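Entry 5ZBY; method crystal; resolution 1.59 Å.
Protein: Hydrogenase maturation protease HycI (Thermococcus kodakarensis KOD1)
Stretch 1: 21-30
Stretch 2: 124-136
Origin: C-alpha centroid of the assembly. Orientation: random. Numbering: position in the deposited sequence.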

# COMPACT_ATOMS: atom_id res chain seq x y z
N ASN A 21 -7.79 -1.22 -8.01
CA ASN A 21 -8.98 -0.99 -8.82
C ASN A 21 -10.05 -1.96 -8.34
O ASN A 21 -9.86 -3.17 -8.43
N ASP A 22 -11.15 -1.46 -7.78
CA ASP A 22 -12.11 -2.33 -7.08
C ASP A 22 -13.00 -3.17 -8.02
O ASP A 22 -13.76 -4.04 -7.54
N VAL A 23 -12.92 -2.93 -9.32
CA VAL A 23 -13.60 -3.77 -10.31
C VAL A 23 -12.66 -4.61 -11.18
O VAL A 23 -13.05 -5.10 -12.22
N ARG A 24 -11.41 -4.74 -10.76
CA ARG A 24 -10.42 -5.50 -11.52
C ARG A 24 -9.94 -6.75 -10.79
O ARG A 24 -8.75 -6.99 -10.70
N GLY A 25 -10.88 -7.50 -10.24
CA GLY A 25 -10.58 -8.75 -9.56
C GLY A 25 -9.65 -8.57 -8.38
O GLY A 25 -9.85 -7.68 -7.58
N ASP A 26 -8.63 -9.40 -8.29
CA ASP A 26 -7.72 -9.33 -7.13
C ASP A 26 -6.96 -8.01 -7.07
O ASP A 26 -6.34 -7.72 -6.03
N ASP A 27 -6.96 -7.22 -8.14
CA ASP A 27 -6.36 -5.86 -8.09
C ASP A 27 -7.13 -4.92 -7.18
O ASP A 27 -6.66 -3.80 -6.91
N ALA A 28 -8.26 -5.38 -6.64
CA ALA A 28 -8.96 -4.58 -5.61
C ALA A 28 -8.17 -4.54 -4.31
O ALA A 28 -8.47 -3.76 -3.43
N PHE A 29 -7.21 -5.45 -4.15
CA PHE A 29 -6.56 -5.64 -2.82
C PHE A 29 -6.25 -4.34 -2.05
O PHE A 29 -6.71 -4.19 -0.91
N GLY A 30 -5.51 -3.42 -2.66
CA GLY A 30 -5.02 -2.25 -1.94
C GLY A 30 -6.16 -1.35 -1.51
O GLY A 30 -6.13 -0.78 -0.41
N GLY A 124 2.96 -5.63 -0.63
CA GLY A 124 2.25 -6.21 -1.75
C GLY A 124 1.57 -7.52 -1.39
O GLY A 124 1.98 -8.19 -0.45
N CYS A 125 0.54 -7.88 -2.14
CA CYS A 125 -0.07 -9.20 -1.98
C CYS A 125 -0.19 -9.80 -3.37
O CYS A 125 -0.58 -9.11 -4.29
N GLN A 126 0.22 -11.06 -3.55
CA GLN A 126 0.20 -11.69 -4.89
C GLN A 126 -1.23 -11.97 -5.37
O GLN A 126 -1.97 -12.68 -4.72
N PRO A 127 -1.63 -11.39 -6.51
CA PRO A 127 -2.97 -11.66 -7.04
C PRO A 127 -3.02 -12.92 -7.87
O PRO A 127 -2.00 -13.34 -8.41
N GLY A 128 -4.22 -13.43 -8.04
CA GLY A 128 -4.42 -14.65 -8.82
C GLY A 128 -5.26 -14.44 -10.05
O GLY A 128 -5.18 -15.22 -10.98
N SER A 129 -6.07 -13.39 -10.06
CA SER A 129 -6.90 -13.10 -11.23
C SER A 129 -7.16 -11.60 -11.29
O SER A 129 -7.61 -11.05 -10.31
N THR A 130 -6.84 -10.94 -12.40
CA THR A 130 -7.06 -9.50 -12.50
C THR A 130 -7.92 -9.08 -13.69
O THR A 130 -7.64 -8.08 -14.33
N GLY A 131 -8.93 -9.87 -13.99
CA GLY A 131 -9.83 -9.59 -15.09
C GLY A 131 -10.68 -8.35 -14.89
O GLY A 131 -11.08 -8.02 -13.78
N LEU A 132 -10.97 -7.67 -15.99
CA LEU A 132 -11.82 -6.49 -15.94
C LEU A 132 -13.26 -6.92 -15.60
O LEU A 132 -13.76 -7.93 -16.10
N PHE A 133 -13.89 -6.15 -14.74
CA PHE A 133 -15.21 -6.33 -14.18
C PHE A 133 -15.35 -7.67 -13.47
O PHE A 133 -16.41 -8.29 -13.51
N GLU A 134 -14.29 -8.02 -12.75
CA GLU A 134 -14.29 -9.19 -11.85
C GLU A 134 -14.31 -8.71 -10.41
O GLU A 134 -13.73 -7.69 -10.07
N GLU A 135 -14.99 -9.48 -9.56
CA GLU A 135 -14.93 -9.28 -8.13
C GLU A 135 -13.59 -9.80 -7.64
O GLU A 135 -13.00 -10.67 -8.29
N PRO A 136 -13.08 -9.29 -6.50
CA PRO A 136 -11.88 -9.97 -5.98
C PRO A 136 -12.19 -11.39 -5.52
O PRO A 136 -13.31 -11.67 -5.13

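Backbone hydrogen bonds join the two stretches around Gly25. Gly25 N donates to Glu134 O at 2.9 Å, and Asp26 N to Ser129 O at 2.8 Å, while Val23 O receives two weak bonds, from Phe133 N at 2.9 Å and Glu134 N at 3.2 Å. Gly25 fits this close approach because it lacks a side chain: an ideal CB would lie 2.7 Å from Ser129 O and 2.9 Å from Glu134 OE1, and its positive phi also favours glycine.

The main polar side chain across the contact is Asp26, pointing toward the second stretch with chi1 m. Its OD2 takes Gly128 N at 2.8 Å and Ser129 N at 3.0 Å, so one carboxylate oxygen gathers two successive amides of the loop. Its CB meanwhile rests 3.6 Å from Pro127 CB.

The remaining side-chain hydrogen bonds lie within one stretch, though Arg24 and Asp27 also touch Thr130 across the contact. Arg24 leaves CA pointing away, yet its CG passes 3.3 Å from Thr130 O, and its NE forms a salt bridge with Asp27 OD2 at 3.0 Å. Asp27 OD1 in turn lies 3.4 Å from Thr130 CG2, where Thr130 has chi1 p. Across the loop, Ser129 (t) donates OG to Glu134 OE1 at 2.8 Å, with Glu134 in m; Gly131 N adds a weak bond to the same OE1 at 3.1 Å.

Apolar side chains meet in two pairs. Phe29 and Cys125, both t, point toward each other's stretch. Cys125 CB sits over one face of the Phe29 ring, 3.4 Å from Phe29 CZ, and Cys125 SG lies over the ring as well, a sulfur-aromatic contact. Ala28 CB meets Pro136 CG at 4.0 Å. The rule is economical: glycine permits close backbones, one aspartate captures loop amides, and a ring face and an Ala28 and Pro136 pair supply the apolar contacts.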

# COMPACT_ATOMS: atom_id res chain seq x y z
CB ASN A 21 -8.64 -1.19 -10.28
CG ASN A 21 -9.85 -0.99 -11.19
OD1 ASN A 21 -11.00 -1.18 -10.78
ND2 ASN A 21 -9.58 -0.59 -12.41
CB ASP A 22 -12.98 -1.51 -6.11
CG ASP A 22 -13.70 -0.34 -6.79
OD1 ASP A 22 -13.41 -0.04 -7.97
OD2 ASP A 22 -14.52 0.31 -6.11
CB VAL A 23 -14.56 -2.96 -11.20
CG1 VAL A 23 -15.43 -2.07 -10.35
CG2 VAL A 23 -13.79 -2.16 -12.23
CB ARG A 24 -9.25 -4.63 -11.98
CG ARG A 24 -8.70 -5.07 -13.32
CD ARG A 24 -7.84 -4.00 -13.96
NE ARG A 24 -6.66 -3.71 -13.17
CZ ARG A 24 -6.09 -2.51 -13.10
NH1 ARG A 24 -6.60 -1.50 -13.78
NH2 ARG A 24 -5.02 -2.33 -12.35
CB ASP A 26 -6.74 -10.49 -7.16
CG ASP A 26 -7.41 -11.83 -6.88
OD1 ASP A 26 -8.47 -11.86 -6.24
OD2 ASP A 26 -6.78 -12.86 -7.20
CB ASP A 27 -6.29 -5.25 -9.50
CG ASP A 27 -4.97 -5.53 -10.19
OD1 ASP A 27 -4.08 -6.10 -9.53
OD2 ASP A 27 -4.82 -5.17 -11.38
CB ALA A 28 -10.32 -5.13 -5.34
CB PHE A 29 -5.27 -6.42 -2.98
CG PHE A 29 -4.53 -6.60 -1.69
CD1 PHE A 29 -4.96 -7.51 -0.76
CD2 PHE A 29 -3.39 -5.86 -1.45
CE1 PHE A 29 -4.29 -7.66 0.46
CE2 PHE A 29 -2.70 -6.01 -0.24
CZ PHE A 29 -3.17 -6.93 0.71
CB CYS A 125 -1.46 -9.05 -1.33
SG CYS A 125 -2.24 -10.63 -1.00
CB GLN A 126 1.01 -13.00 -4.82
CG GLN A 126 0.88 -13.86 -6.07
CD GLN A 126 1.68 -13.29 -7.18
OE1 GLN A 126 2.89 -13.03 -7.02
NE2 GLN A 126 1.05 -13.07 -8.32
CB PRO A 127 -3.26 -10.46 -7.92
CG PRO A 127 -1.91 -10.09 -8.48
CD PRO A 127 -0.93 -10.37 -7.32
CB SER A 129 -8.22 -13.84 -11.13
OG SER A 129 -8.94 -13.67 -12.35
CB THR A 130 -5.75 -8.69 -12.49
OG1 THR A 130 -4.93 -9.08 -13.59
CG2 THR A 130 -5.00 -8.94 -11.20
CB LEU A 132 -11.73 -5.75 -17.27
CG LEU A 132 -12.22 -4.31 -17.34
CD1 LEU A 132 -11.67 -3.46 -16.19
CD2 LEU A 132 -11.80 -3.72 -18.66
CB PHE A 133 -16.30 -6.16 -15.25
CG PHE A 133 -17.56 -5.58 -14.72
CD1 PHE A 133 -17.67 -4.22 -14.50
CD2 PHE A 133 -18.62 -6.39 -14.38
CE1 PHE A 133 -18.81 -3.67 -13.98
CE2 PHE A 133 -19.77 -5.85 -13.87
CZ PHE A 133 -19.87 -4.50 -13.68
CB GLU A 134 -13.03 -10.08 -12.06
CG GLU A 134 -13.07 -11.08 -13.22
CD GLU A 134 -11.78 -11.90 -13.30
OE1 GLU A 134 -10.89 -11.71 -12.42
OE2 GLU A 134 -11.65 -12.74 -14.24
CB GLU A 135 -16.10 -10.03 -7.49
CG GLU A 135 -16.29 -9.91 -6.02
CD GLU A 135 -17.52 -10.69 -5.58
OE1 GLU A 135 -18.15 -11.32 -6.46
OE2 GLU A 135 -17.85 -10.67 -4.38
CB PRO A 136 -11.44 -9.09 -4.80
CG PRO A 136 -12.66 -8.23 -4.47
CD PRO A 136 -13.35 -8.03 -5.78